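FACT complex subunit SPT16 (Ashbya gossypii, PDB 6A8M) probably acts in the FACT complex as a histone chaperone reorganising nucleosomes during transcription, replication and repair, the present chain being its N-terminal, peptidase-like part. Local coordinates at residues Y46-I51 with S172-K177; L52-L57 with Y295-S300; K217-V222 with A274-T279; P266-R271 with C286-C291. All coordinates share one frame; numbering follows the deposited sequence. Where two conformers were deposited one is given.

In the fold
Contacts 1 and 2 both use helix 48-57 and sit side by side, with Trp-174 of contact 1 meeting Trp-55 of contact 2 edge to face. Contact 1 is buried and apolar, a methyl group over an indole; contact 2 lies at the surface, where the N-terminal lobe meets the M24 domain through stacked amides and a water. Contacts 3 and 4 are 27 to 29 Å away, centre to centre, their own centres about 10 Å apart. Both are partly buried and secure the loop between strands 261-263 and 285-295, contact 3 by a serine-serine bond to a helix, contact 4 by a tyrosine and leucines against strand 285-295. That strand runs on into the hairpin of contact 2.

Contact 1. Residues Y46-I51 with S172-K177; sequences YQKTTI and SLWAVK
In the N-terminal lobe, the first turn of helix 48-57 packs against the indole of Trp-174, near the end of helix 167-174. Ile-51 supplies the main touch. Its CG2 methyl sits over one face of the indole, 3.5 Å from the centroid of the six-membered ring and only 14° off the ring normal, which makes a true CH-pi contact. The nearest ring atoms are CZ3 and CH2, and Ile-51 CG2 comes within 3.5 Å of Trp-174 CZ3. Because CG1 turns to the side of the backbone N (chi1 -65°), CG2 stands anti to that N, and it is this branch that meets the ring. Lys-48, one turn earlier, adds its backbone: Lys-48 O approaches Trp-174 CH2 obliquely at 3.7 Å, while its aliphatic CD passes Trp-174 CZ3 at 4.1 Å. The indole is wedged in further by Leu-52, and the edge of Trp-174 points at the face of Trp-55.

An alanine in place of Trp-174 is likely to leave the Ile-51 methyl without the ring face it lies over and Trp-55 without the edge against its face, opening a gap between the two helices. Just beyond the indole, Lys-177 folds back so that NZ donates to Ala-175 O at 2.9 Å, from above the carbonyl plane, and makes a weak bond to Trp-174 O. A buried ammonium thus ties down the turn that follows the tryptophan. The whole is apolar helix-to-helix packing inside the N-terminal lobe, an alpha/beta domain related to the aminopeptidase P N-terminal fold.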
loop_
_atom_site.group_PDB
_atom_site.type_symbol
_atom_site.label_atom_id
_atom_site.label_comp_id
_atom_site.label_asym_id
_atom_site.label_seq_id
_atom_site.Cartn_x
_atom_site.Cartn_y
_atom_site.Cartn_z
ATOM N N TYR A 46 -3.028 6.697 -3.434
ATOM C CA TYR A 46 -2.291 5.580 -4.013
ATOM C C TYR A 46 -2.248 5.629 -5.536
ATOM O O TYR A 46 -2.059 4.582 -6.173
ATOM C CB TYR A 46 -2.884 4.244 -3.543
ATOM C CG TYR A 46 -2.916 4.139 -2.021
ATOM C CD1 TYR A 46 -1.752 4.252 -1.279
ATOM C CD2 TYR A 46 -4.114 3.976 -1.340
ATOM C CE1 TYR A 46 -1.770 4.185 0.123
ATOM C CE2 TYR A 46 -4.138 3.895 0.046
ATOM C CZ TYR A 46 -2.982 4.003 0.763
ATOM O OH TYR A 46 -3.039 3.925 2.132
ATOM N N GLN A 47 -2.413 6.806 -6.136
ATOM C CA GLN A 47 -2.213 6.922 -7.580
ATOM C C GLN A 47 -0.735 6.713 -7.911
ATOM O O GLN A 47 0.157 7.008 -7.108
ATOM C CB GLN A 47 -2.691 8.279 -8.099
ATOM C CG GLN A 47 -4.209 8.504 -7.904
ATOM C CD GLN A 47 -4.778 9.586 -8.788
ATOM O OE1 GLN A 47 -5.367 9.291 -9.824
ATOM N NE2 GLN A 47 -4.613 10.847 -8.384
ATOM N N LYS A 48 -0.479 6.172 -9.104
ATOM C CA LYS A 48 0.882 5.747 -9.409
ATOM C C LYS A 48 1.848 6.916 -9.380
ATOM O O LYS A 48 3.002 6.769 -8.955
ATOM C CB LYS A 48 0.929 5.049 -10.764
ATOM C CG LYS A 48 0.036 3.832 -10.829
ATOM C CD LYS A 48 0.457 2.770 -9.842
ATOM C CE LYS A 48 -0.616 1.650 -9.774
ATOM N NZ LYS A 48 -0.979 1.108 -11.120
ATOM N N THR A 49 1.405 8.086 -9.831
ATOM C CA THR A 49 2.320 9.221 -9.873
ATOM C C THR A 49 2.651 9.702 -8.472
ATOM O O THR A 49 3.810 10.037 -8.182
ATOM C CB THR A 49 1.723 10.349 -10.710
ATOM O OG1 THR A 49 1.477 9.852 -12.028
ATOM C CG2 THR A 49 2.689 11.497 -10.790
ATOM N N THR A 50 1.656 9.704 -7.583
ATOM C CA THR A 50 1.912 10.038 -6.184
ATOM C C THR A 50 2.834 9.024 -5.537
ATOM O O THR A 50 3.752 9.392 -4.797
ATOM C CB THR A 50 0.590 10.124 -5.417
ATOM O OG1 THR A 50 -0.216 11.156 -5.984
ATOM C CG2 THR A 50 0.841 10.407 -3.911
ATOM N N ILE A 51 2.606 7.732 -5.797
ATOM C CA ILE A 51 3.514 6.713 -5.275
ATOM C C ILE A 51 4.927 6.973 -5.781
ATOM O O ILE A 51 5.892 6.947 -5.013
ATOM C CB ILE A 51 3.017 5.307 -5.657
ATOM C CG1 ILE A 51 1.679 5.018 -4.985
ATOM C CG2 ILE A 51 4.033 4.243 -5.251
ATOM C CD1 ILE A 51 0.999 3.765 -5.542
ATOM N N SER A 172 6.925 -3.913 -10.359
ATOM C CA SER A 172 8.142 -4.717 -10.245
ATOM C C SER A 172 9.315 -3.886 -9.739
ATOM O O SER A 172 10.133 -4.368 -8.949
ATOM C CB SER A 172 8.485 -5.336 -11.598
ATOM O OG SER A 172 7.390 -6.088 -12.080
ATOM N N LEU A 173 9.427 -2.641 -10.200
ATOM C CA LEU A 173 10.542 -1.797 -9.787
ATOM C C LEU A 173 10.474 -1.469 -8.298
ATOM O O LEU A 173 11.512 -1.414 -7.627
ATOM C CB LEU A 173 10.540 -0.524 -10.624
ATOM C CG LEU A 173 11.531 0.585 -10.314
ATOM C CD1 LEU A 173 12.882 0.248 -10.904
ATOM C CD2 LEU A 173 10.983 1.881 -10.889
ATOM N N TRP A 174 9.264 -1.253 -7.767
ATOM C CA TRP A 174 9.027 -0.827 -6.379
ATOM C C TRP A 174 9.025 -1.971 -5.384
ATOM O O TRP A 174 9.037 -1.716 -4.173
ATOM C CB TRP A 174 7.653 -0.130 -6.237
ATOM C CG TRP A 174 7.565 1.159 -6.881
ATOM C CD1 TRP A 174 8.584 2.034 -7.110
ATOM C CD2 TRP A 174 6.394 1.753 -7.420
ATOM N NE1 TRP A 174 8.106 3.151 -7.767
ATOM C CE2 TRP A 174 6.768 2.996 -7.975
ATOM C CE3 TRP A 174 5.066 1.354 -7.499
ATOM C CZ2 TRP A 174 5.852 3.847 -8.585
ATOM C CZ3 TRP A 174 4.158 2.204 -8.089
ATOM C CH2 TRP A 174 4.561 3.438 -8.635
ATOM N N ALA A 175 8.963 -3.217 -5.853
ATOM C CA ALA A 175 8.575 -4.327 -4.985
ATOM C C ALA A 175 9.546 -4.501 -3.818
ATOM O O ALA A 175 9.137 -4.592 -2.654
ATOM C CB ALA A 175 8.508 -5.615 -5.813
ATOM N N VAL A 176 10.831 -4.584 -4.115
ATOM C CA VAL A 176 11.823 -4.922 -3.102
ATOM C C VAL A 176 12.061 -3.701 -2.223
ATOM O O VAL A 176 12.298 -2.594 -2.724
ATOM C CB VAL A 176 13.122 -5.407 -3.756
ATOM C CG1 VAL A 176 14.263 -5.418 -2.737
ATOM C CG2 VAL A 176 12.917 -6.795 -4.391
ATOM N N LYS A 177 12.003 -3.898 -0.910
ATOM C CA LYS A 177 12.112 -2.811 0.048
ATOM C C LYS A 177 13.548 -2.736 0.544
ATOM O O LYS A 177 14.127 -3.759 0.934
ATOM C CB LYS A 177 11.150 -3.029 1.221
ATOM C CG LYS A 177 9.675 -3.044 0.808
ATOM C CD LYS A 177 9.169 -1.623 0.479
ATOM C CE LYS A 177 7.791 -1.684 -0.199
ATOM N NZ LYS A 177 7.950 -2.103 -1.618
#

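Contact 2. Residues L52-L57 with Y295-S300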
loop_
_atom_site.group_PDB
_atom_site.type_symbol
_atom_site.label_atom_id
_atom_site.label_comp_id
_atom_site.label_asym_id
_atom_site.label_seq_id
_atom_site.Cartn_x
_atom_site.Cartn_y
_atom_site.Cartn_z
ATOM N N LEU A 52 5.062 7.256 -7.084
ATOM C CA LEU A 52 6.375 7.521 -7.655
ATOM C C LEU A 52 7.062 8.680 -6.939
ATOM O O LEU A 52 8.257 8.596 -6.612
ATOM C CB LEU A 52 6.241 7.800 -9.156
ATOM C CG LEU A 52 7.572 8.096 -9.870
ATOM C CD1 LEU A 52 8.459 6.855 -9.961
ATOM C CD2 LEU A 52 7.210 8.605 -11.234
ATOM N N HIS A 53 6.318 9.756 -6.645
ATOM C CA HIS A 53 6.912 10.870 -5.901
ATOM C C HIS A 53 7.368 10.425 -4.524
ATOM O O HIS A 53 8.476 10.759 -4.090
ATOM C CB HIS A 53 5.931 12.034 -5.763
ATOM C CG HIS A 53 5.798 12.842 -7.007
ATOM N ND1 HIS A 53 5.589 14.200 -6.988
ATOM C CD2 HIS A 53 5.840 12.484 -8.311
ATOM C CE1 HIS A 53 5.514 14.651 -8.230
ATOM N NE2 HIS A 53 5.649 13.624 -9.052
ATOM N N ASN A 54 6.525 9.661 -3.830
ATOM C CA ASN A 54 6.885 9.210 -2.496
ATOM C C ASN A 54 8.121 8.338 -2.553
ATOM O O ASN A 54 8.992 8.422 -1.676
ATOM C CB ASN A 54 5.718 8.461 -1.865
ATOM C CG ASN A 54 4.605 9.384 -1.438
ATOM O OD1 ASN A 54 4.838 10.563 -1.178
ATOM N ND2 ASN A 54 3.394 8.847 -1.334
ATOM N N TRP A 55 8.228 7.522 -3.606
ATOM C CA TRP A 55 9.381 6.639 -3.781
ATOM C C TRP A 55 10.642 7.425 -4.133
ATOM O O TRP A 55 11.698 7.237 -3.516
ATOM C CB TRP A 55 9.074 5.602 -4.872
ATOM C CG TRP A 55 10.078 4.474 -4.987
ATOM C CD1 TRP A 55 10.405 3.551 -4.014
ATOM C CD2 TRP A 55 10.864 4.136 -6.136
ATOM N NE1 TRP A 55 11.344 2.675 -4.500
ATOM C CE2 TRP A 55 11.628 2.999 -5.801
ATOM C CE3 TRP A 55 10.969 4.665 -7.428
ATOM C CZ2 TRP A 55 12.520 2.405 -6.694
ATOM C CZ3 TRP A 55 11.844 4.073 -8.320
ATOM C CH2 TRP A 55 12.621 2.954 -7.946
ATOM N N LEU A 56 10.558 8.319 -5.121
ATOM C CA LEU A 56 11.768 9.021 -5.544
ATOM C C LEU A 56 12.203 10.064 -4.528
ATOM O O LEU A 56 13.407 10.222 -4.264
ATOM C CB LEU A 56 11.540 9.699 -6.901
ATOM C CG LEU A 56 11.390 8.841 -8.154
ATOM C CD1 LEU A 56 11.096 9.790 -9.301
ATOM C CD2 LEU A 56 12.627 7.985 -8.450
ATOM N N LEU A 57 11.238 10.805 -3.974
ATOM C CA LEU A 57 11.499 12.029 -3.232
ATOM C C LEU A 57 11.194 11.923 -1.752
ATOM O O LEU A 57 11.747 12.710 -0.973
ATOM C CB LEU A 57 10.667 13.182 -3.808
ATOM C CG LEU A 57 10.897 13.423 -5.295
ATOM C CD1 LEU A 57 9.796 14.321 -5.849
ATOM C CD2 LEU A 57 12.273 14.013 -5.531
ATOM N N TYR A 295 3.250 4.757 7.870
ATOM C CA TYR A 295 4.295 5.584 8.460
ATOM C C TYR A 295 5.255 6.003 7.370
ATOM O O TYR A 295 5.850 5.147 6.700
ATOM C CB TYR A 295 5.057 4.868 9.567
ATOM C CG TYR A 295 6.039 5.802 10.177
ATOM C CD1 TYR A 295 5.607 6.902 10.913
ATOM C CD2 TYR A 295 7.394 5.622 10.009
ATOM C CE1 TYR A 295 6.523 7.786 11.468
ATOM C CE2 TYR A 295 8.314 6.492 10.570
ATOM C CZ TYR A 295 7.870 7.579 11.288
ATOM O OH TYR A 295 8.780 8.453 11.854
ATOM N N LYS A 296 5.441 7.312 7.226
ATOM C CA LYS A 296 6.197 7.883 6.104
ATOM C C LYS A 296 5.807 7.208 4.793
ATOM O O LYS A 296 6.658 6.866 3.963
ATOM C CB LYS A 296 7.694 7.793 6.351
ATOM C CG LYS A 296 8.126 8.709 7.485
ATOM C CD LYS A 296 9.650 8.733 7.662
ATOM C CE LYS A 296 10.322 9.690 6.688
ATOM N NZ LYS A 296 11.682 10.104 7.194
ATOM N N ASN A 297 4.499 7.030 4.622
ATOM C CA ASN A 297 3.781 6.540 3.442
ATOM C C ASN A 297 3.860 5.020 3.284
ATOM O O ASN A 297 3.241 4.498 2.341
ATOM C CB ASN A 297 4.242 7.211 2.137
ATOM C CG ASN A 297 4.186 8.742 2.216
ATOM O OD1 ASN A 297 5.181 9.434 1.985
ATOM N ND2 ASN A 297 3.031 9.260 2.573
ATOM N N TYR A 298 4.541 4.290 4.176
ATOM C CA TYR A 298 4.636 2.832 4.062
ATOM C C TYR A 298 3.475 2.171 4.805
ATOM O O TYR A 298 3.337 2.342 6.014
ATOM C CB TYR A 298 6.013 2.351 4.565
ATOM C CG TYR A 298 7.017 2.714 3.518
ATOM C CD1 TYR A 298 7.651 3.968 3.536
ATOM C CD2 TYR A 298 7.281 1.859 2.465
ATOM C CE1 TYR A 298 8.514 4.329 2.503
ATOM C CE2 TYR A 298 8.185 2.206 1.459
ATOM C CZ TYR A 298 8.766 3.441 1.481
ATOM O OH TYR A 298 9.595 3.783 0.441
ATOM N N CYS A 299 2.654 1.408 4.065
ATOM C CA CYS A 299 1.446 0.771 4.582
ATOM C C CYS A 299 1.724 -0.545 5.295
ATOM O O CYS A 299 2.594 -1.326 4.897
ATOM C CB CYS A 299 0.468 0.479 3.453
ATOM S SG CYS A 299 -0.075 1.946 2.564
ATOM N N SER A 300 0.909 -0.809 6.318
ATOM C CA SER A 300 0.815 -2.101 6.991
ATOM C C SER A 300 -0.665 -2.426 7.178
ATOM O O SER A 300 -1.553 -1.588 6.958
ATOM C CB SER A 300 1.550 -2.111 8.343
ATOM O OG SER A 300 1.005 -1.126 9.212
HETATM O O HOH W 1 9.971 6.862 0.119
#
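Asn-54 of helix 48-57 and Asn-297 at the tip of a beta hairpin lay their side-chain amides one over the other, the two planes only 12° apart. The side chains themselves run at roughly a right angle, so the amides overlap while the stems come in from different directions. The close approach is flat group to flat group: Asn-54 ND2 lies 3.6 Å from Asn-297 CG, and Asn-54 CG lies 3.7 Å from the same carbon. On the helix, chi1 of -74° sets Asn-54 CG anti to its own carbonyl carbon and out over the hairpin.

A second link runs through a water, which donates to Asn-54 O at 2.6 Å and to Tyr-298 OH at 3.1 Å. The phenol oxygen is also hydrogen-bonded to Glu-181, on helix 179-208. A leucine in place of Asn-54 would probably lose the flat amide partner of Asn-297, leaving that side chain freer to turn and the joint resting more on the water bridge.

The turn at the hairpin tip is closed by its own backbone, with two bonds between Tyr-295 and Tyr-298. Tyr-298 N donates to Tyr-295 O at 3.0 Å, and Tyr-295 N returns a bond to Tyr-298 O of the same length. Lys-296, at the other corner position, is held by a salt bridge to Glu-247 and a cation-pi contact with Tyr-253. Lys-296 and Asn-297 both have positive phi, as expected for the type I' turn of a beta hairpin with a two-residue loop, which here joins strands 285-295 and 298-308 of the M24 domain and abuts the N-terminal lobe.

Contact 3. Residues K217-V222 with A274-T279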
loop_
_atom_site.group_PDB
_atom_site.type_symbol
_atom_site.label_atom_id
_atom_site.label_comp_id
_atom_site.label_asym_id
_atom_site.label_seq_id
_atom_site.Cartn_x
_atom_site.Cartn_y
_atom_site.Cartn_z
ATOM N N LYS A 217 -20.032 3.191 13.661
ATOM C CA LYS A 217 -19.777 4.153 14.735
ATOM C C LYS A 217 -18.595 3.717 15.594
ATOM O O LYS A 217 -17.735 4.537 15.953
ATOM C CB LYS A 217 -21.026 4.310 15.597
ATOM C CG LYS A 217 -20.865 5.270 16.762
ATOM C CD LYS A 217 -20.472 6.649 16.273
ATOM C CE LYS A 217 -20.302 7.596 17.451
ATOM N NZ LYS A 217 -19.646 8.857 17.048
ATOM N N LEU A 218 -18.530 2.425 15.923
ATOM C CA LEU A 218 -17.410 1.915 16.701
ATOM C C LEU A 218 -16.088 2.085 15.956
ATOM O O LEU A 218 -15.091 2.509 16.549
ATOM C CB LEU A 218 -17.659 0.447 17.040
ATOM C CG LEU A 218 -16.592 -0.271 17.857
ATOM C CD1 LEU A 218 -16.414 0.416 19.203
ATOM C CD2 LEU A 218 -16.981 -1.736 18.038
ATOM N N SER A 219 -16.046 1.753 14.661
ATOM C CA SER A 219 -14.773 1.887 13.959
ATOM C C SER A 219 -14.410 3.351 13.794
ATOM O O SER A 219 -13.226 3.697 13.798
ATOM C CB SER A 219 -14.794 1.176 12.599
ATOM O OG SER A 219 -15.652 1.813 11.662
ATOM N N ASP A 220 -15.420 4.228 13.684
ATOM C CA ASP A 220 -15.122 5.654 13.613
ATOM C C ASP A 220 -14.489 6.133 14.912
ATOM O O ASP A 220 -13.586 6.980 14.900
ATOM C CB ASP A 220 -16.402 6.439 13.308
ATOM C CG ASP A 220 -16.165 7.936 13.214
ATOM O OD1 ASP A 220 -15.642 8.378 12.186
ATOM O OD2 ASP A 220 -16.520 8.667 14.157
ATOM N N ASN A 221 -14.964 5.616 16.054
ATOM C CA ASN A 221 -14.374 6.001 17.333
ATOM C C ASN A 221 -12.880 5.698 17.354
ATOM O O ASN A 221 -12.059 6.546 17.732
ATOM C CB ASN A 221 -15.072 5.264 18.473
ATOM C CG ASN A 221 -16.488 5.748 18.706
ATOM O OD1 ASN A 221 -16.914 6.745 18.128
ATOM N ND2 ASN A 221 -17.217 5.054 19.570
ATOM N N VAL A 222 -12.521 4.477 16.961
ATOM C CA VAL A 222 -11.119 4.072 16.881
ATOM C C VAL A 222 -10.364 4.949 15.894
ATOM O O VAL A 222 -9.257 5.419 16.184
ATOM C CB VAL A 222 -11.021 2.592 16.488
ATOM C CG1 VAL A 222 -9.580 2.228 16.183
ATOM C CG2 VAL A 222 -11.594 1.722 17.594
ATOM N N ALA A 274 -14.739 -3.715 0.684
ATOM C CA ALA A 274 -15.594 -3.749 1.867
ATOM C C ALA A 274 -15.205 -2.671 2.871
ATOM O O ALA A 274 -14.026 -2.339 3.037
ATOM C CB ALA A 274 -15.519 -5.116 2.555
ATOM N N ARG A 275 -16.224 -2.152 3.565
ATOM C CA ARG A 275 -16.092 -1.199 4.661
ATOM C C ARG A 275 -16.836 -1.725 5.888
ATOM O O ARG A 275 -17.432 -2.809 5.865
ATOM C CB ARG A 275 -16.635 0.180 4.266
ATOM C CG ARG A 275 -15.681 1.000 3.413
ATOM C CD ARG A 275 -16.274 2.366 3.103
ATOM N NE ARG A 275 -17.230 2.280 2.008
ATOM C CZ ARG A 275 -18.039 3.261 1.630
ATOM N NH1 ARG A 275 -18.029 4.431 2.255
ATOM N NH2 ARG A 275 -18.864 3.062 0.623
ATOM N N SER A 276 -16.822 -0.935 6.964
ATOM C CA SER A 276 -17.559 -1.297 8.169
ATOM C C SER A 276 -19.035 -1.467 7.840
ATOM O O SER A 276 -19.594 -0.755 6.997
ATOM C CB SER A 276 -17.419 -0.227 9.262
ATOM O OG SER A 276 -16.144 -0.273 9.885
ATOM N N SER A 277 -19.666 -2.408 8.525
ATOM C CA SER A 277 -21.106 -2.568 8.386
ATOM C C SER A 277 -21.817 -1.369 9.003
ATOM O O SER A 277 -21.294 -0.706 9.898
ATOM C CB SER A 277 -21.575 -3.857 9.066
ATOM O OG SER A 277 -20.861 -4.980 8.588
ATOM N N GLU A 278 -23.033 -1.105 8.522
ATOM C CA GLU A 278 -23.869 -0.025 9.032
ATOM C C GLU A 278 -24.868 -0.496 10.085
ATOM O O GLU A 278 -25.687 0.308 10.567
ATOM C CB GLU A 278 -24.625 0.642 7.867
ATOM C CG GLU A 278 -23.712 1.230 6.805
ATOM C CD GLU A 278 -22.923 2.427 7.318
ATOM O OE1 GLU A 278 -23.373 3.063 8.289
ATOM O OE2 GLU A 278 -21.855 2.733 6.749
ATOM N N THR A 279 -24.835 -1.774 10.443
ATOM C CA THR A 279 -25.831 -2.380 11.312
ATOM C C THR A 279 -25.315 -2.462 12.743
ATOM O O THR A 279 -24.119 -2.329 13.004
ATOM C CB THR A 279 -26.190 -3.780 10.800
ATOM O OG1 THR A 279 -24.975 -4.526 10.622
ATOM C CG2 THR A 279 -26.893 -3.676 9.444
#
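Ser-276 OG is held from several sides: it donates to Ser-219 OG at 2.8 Å, accepts from the backbone N of Ile-262, and makes a weak bond to Pro-260 O. The contact belongs to the M24 domain, whose pita-bread fold is known from methionine aminopeptidases and creatinase. Here it ties helix 215-224 to the loop that leads from strand 261-263 to strand 285-295.

The two hydroxyl oxygens make the contact, each C-O bond lying well off the O...O line. Ser-219 holds OG in the crowded position between its backbone N and carbonyl carbon (chi1 69°), which lets the same oxygen bond to Ala-216 O one turn back along the helix while it accepts the hydrogen bond from Ser-276. The pair of bonds runs from the loop serine to the helix serine and on to Ala-216 O.

Just after Ser-276, backbone bonds hold the loop, Ser-277 with Ile-262 and Thr-279 with Asp-215. Apart from the O...O pair, only each oxygen and the other serine's CB come close: Ser-219 CB lies 3.4 Å from Ser-276 OG, and Ser-219 OG lies 3.6 Å from Ser-276 CB.

Contact 4. Residues P266-R271 with C286-C291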
loop_
_atom_site.group_PDB
_atom_site.type_symbol
_atom_site.label_atom_id
_atom_site.label_comp_id
_atom_site.label_asym_id
_atom_site.label_seq_id
_atom_site.Cartn_x
_atom_site.Cartn_y
_atom_site.Cartn_z
ATOM N N PRO A 266 -24.988 -9.965 11.250
ATOM C CA PRO A 266 -24.857 -11.294 10.638
ATOM C C PRO A 266 -24.345 -11.296 9.177
ATOM O O PRO A 266 -24.036 -12.374 8.645
ATOM C CB PRO A 266 -26.287 -11.842 10.709
ATOM C CG PRO A 266 -27.155 -10.607 10.528
ATOM C CD PRO A 266 -26.400 -9.538 11.338
ATOM N N LYS A 267 -24.251 -10.139 8.525
ATOM C CA LYS A 267 -23.721 -10.073 7.170
ATOM C C LYS A 267 -22.302 -9.519 7.181
ATOM O O LYS A 267 -22.035 -8.475 7.788
ATOM C CB LYS A 267 -24.608 -9.223 6.268
ATOM C CG LYS A 267 -26.064 -9.688 6.266
ATOM C CD LYS A 267 -26.196 -11.101 5.711
ATOM C CE LYS A 267 -27.667 -11.508 5.606
ATOM N NZ LYS A 267 -28.446 -10.466 4.853
ATOM N N TYR A 268 -21.396 -10.214 6.504
ATOM C CA TYR A 268 -20.002 -9.808 6.432
ATOM C C TYR A 268 -19.583 -9.680 4.975
ATOM O O TYR A 268 -20.167 -10.294 4.082
ATOM C CB TYR A 268 -19.070 -10.801 7.119
ATOM C CG TYR A 268 -19.451 -11.268 8.508
ATOM C CD1 TYR A 268 -20.417 -12.257 8.700
ATOM C CD2 TYR A 268 -18.793 -10.770 9.627
ATOM C CE1 TYR A 268 -20.730 -12.707 9.984
ATOM C CE2 TYR A 268 -19.099 -11.209 10.898
ATOM C CZ TYR A 268 -20.058 -12.178 11.081
ATOM O OH TYR A 268 -20.337 -12.639 12.352
ATOM N N ASP A 269 -18.547 -8.888 4.748
ATOM C CA ASP A 269 -18.098 -8.571 3.395
ATOM C C ASP A 269 -16.575 -8.568 3.419
ATOM O O ASP A 269 -15.965 -7.729 4.083
ATOM C CB ASP A 269 -18.676 -7.227 2.939
ATOM C CG ASP A 269 -18.333 -6.883 1.488
ATOM O OD1 ASP A 269 -17.592 -7.648 0.816
ATOM O OD2 ASP A 269 -18.823 -5.834 1.028
ATOM N N LEU A 270 -15.963 -9.526 2.730
ATOM C CA LEU A 270 -14.510 -9.666 2.685
ATOM C C LEU A 270 -13.912 -9.182 1.373
ATOM O O LEU A 270 -12.697 -9.329 1.162
ATOM C CB LEU A 270 -14.113 -11.122 2.920
ATOM C CG LEU A 270 -14.726 -11.732 4.178
ATOM C CD1 LEU A 270 -14.161 -13.116 4.486
ATOM C CD2 LEU A 270 -14.535 -10.753 5.346
ATOM N N ARG A 271 -14.728 -8.635 0.478
ATOM C CA ARG A 271 -14.203 -8.085 -0.760
ATOM C C ARG A 271 -13.291 -6.892 -0.482
ATOM O O ARG A 271 -13.398 -6.208 0.541
ATOM C CB ARG A 271 -15.347 -7.669 -1.683
ATOM C CG ARG A 271 -16.224 -8.828 -2.073
ATOM C CD ARG A 271 -17.452 -8.319 -2.820
ATOM N NE ARG A 271 -18.232 -7.400 -1.987
ATOM C CZ ARG A 271 -19.308 -6.741 -2.403
ATOM N NH1 ARG A 271 -19.725 -6.875 -3.660
ATOM N NH2 ARG A 271 -19.962 -5.942 -1.561
ATOM N N CYS A 286 -18.766 -14.372 15.890
ATOM C CA CYS A 286 -17.550 -13.808 15.310
ATOM C C CYS A 286 -17.700 -12.319 14.983
ATOM O O CYS A 286 -18.722 -11.881 14.437
ATOM C CB CYS A 286 -17.145 -14.575 14.044
ATOM S SG CYS A 286 -16.806 -16.326 14.337
ATOM N N ILE A 287 -16.669 -11.543 15.329
ATOM C CA ILE A 287 -16.590 -10.126 14.990
ATOM C C ILE A 287 -15.261 -9.875 14.289
ATOM O O ILE A 287 -14.200 -10.247 14.811
ATOM C CB ILE A 287 -16.727 -9.240 16.237
ATOM C CG1 ILE A 287 -18.059 -9.556 16.926
ATOM C CG2 ILE A 287 -16.578 -7.753 15.865
ATOM C CD1 ILE A 287 -18.238 -8.868 18.253
ATOM N N LEU A 288 -15.317 -9.268 13.106
ATOM C CA LEU A 288 -14.135 -9.025 12.294
ATOM C C LEU A 288 -13.661 -7.591 12.465
ATOM O O LEU A 288 -14.461 -6.646 12.430
ATOM C CB LEU A 288 -14.421 -9.277 10.815
ATOM C CG LEU A 288 -15.059 -10.625 10.452
ATOM C CD1 LEU A 288 -15.105 -10.744 8.934
ATOM C CD2 LEU A 288 -14.333 -11.805 11.064
ATOM N N ALA A 289 -12.350 -7.426 12.602
ATOM C CA ALA A 289 -11.769 -6.098 12.698
ATOM C C ALA A 289 -10.525 -6.014 11.834
ATOM O O ALA A 289 -9.766 -6.985 11.735
ATOM C CB ALA A 289 -11.418 -5.764 14.149
ATOM N N SER A 290 -10.335 -4.860 11.192
ATOM C CA SER A 290 -9.168 -4.630 10.344
ATOM C C SER A 290 -8.691 -3.199 10.521
ATOM O O SER A 290 -9.493 -2.264 10.466
ATOM C CB SER A 290 -9.471 -4.837 8.849
ATOM O OG SER A 290 -9.915 -6.144 8.546
ATOM N N CYS A 291 -7.387 -3.018 10.648
ATOM C CA CYS A 291 -6.923 -1.655 10.549
ATOM C C CYS A 291 -5.531 -1.673 9.954
ATOM O O CYS A 291 -4.827 -2.687 9.986
ATOM C CB CYS A 291 -6.975 -0.927 11.894
ATOM S SG CYS A 291 -5.872 -1.546 13.115
HETATM O O HOH W 2 -21.367 -14.676 14.495
#
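With chi1 at -48°, Tyr-268 puts its ring anti to its own carbonyl carbon and reaches across to strand 285-295, where Leu-288 (chi1 -52°) has its isobutyl group raised to meet it. The two side chains cross at about a right angle. Leu-288 CD1 lies 3.8 Å from Tyr-268 CD2, and the same methyl meets Leu-270 CD2 at 3.6 Å, so one leucine of the strand packs against two residues of the loop.

At the far end of the ring Tyr-268 OH donates to Cys-286 O at 2.7 Å. That oxygen lies in the plane of the ring at its edge, and the hydroxyl sits 29° out of the carbonyl plane.

Between Tyr-268 and Leu-270, Asp-269 points away from the strand and secures the loop. Its OD1 accepts from Arg-271 N at 3.0 Å, an Asx turn, and from Arg-271 NE on the opposite face of the carboxylate plane; Arg-271 NH2 completes a side-on salt bridge to Asp-269 OD2 at 2.8 Å.

A water accepts a hydrogen bond from Cys-286 N at 3.0 Å and donates one to Tyr-268 OH at 3.1 Å. The phenol therefore both donates and accepts, and the chain from Cys-286 N through water and hydroxyl back to Cys-286 O serves both polar backbone atoms of that residue.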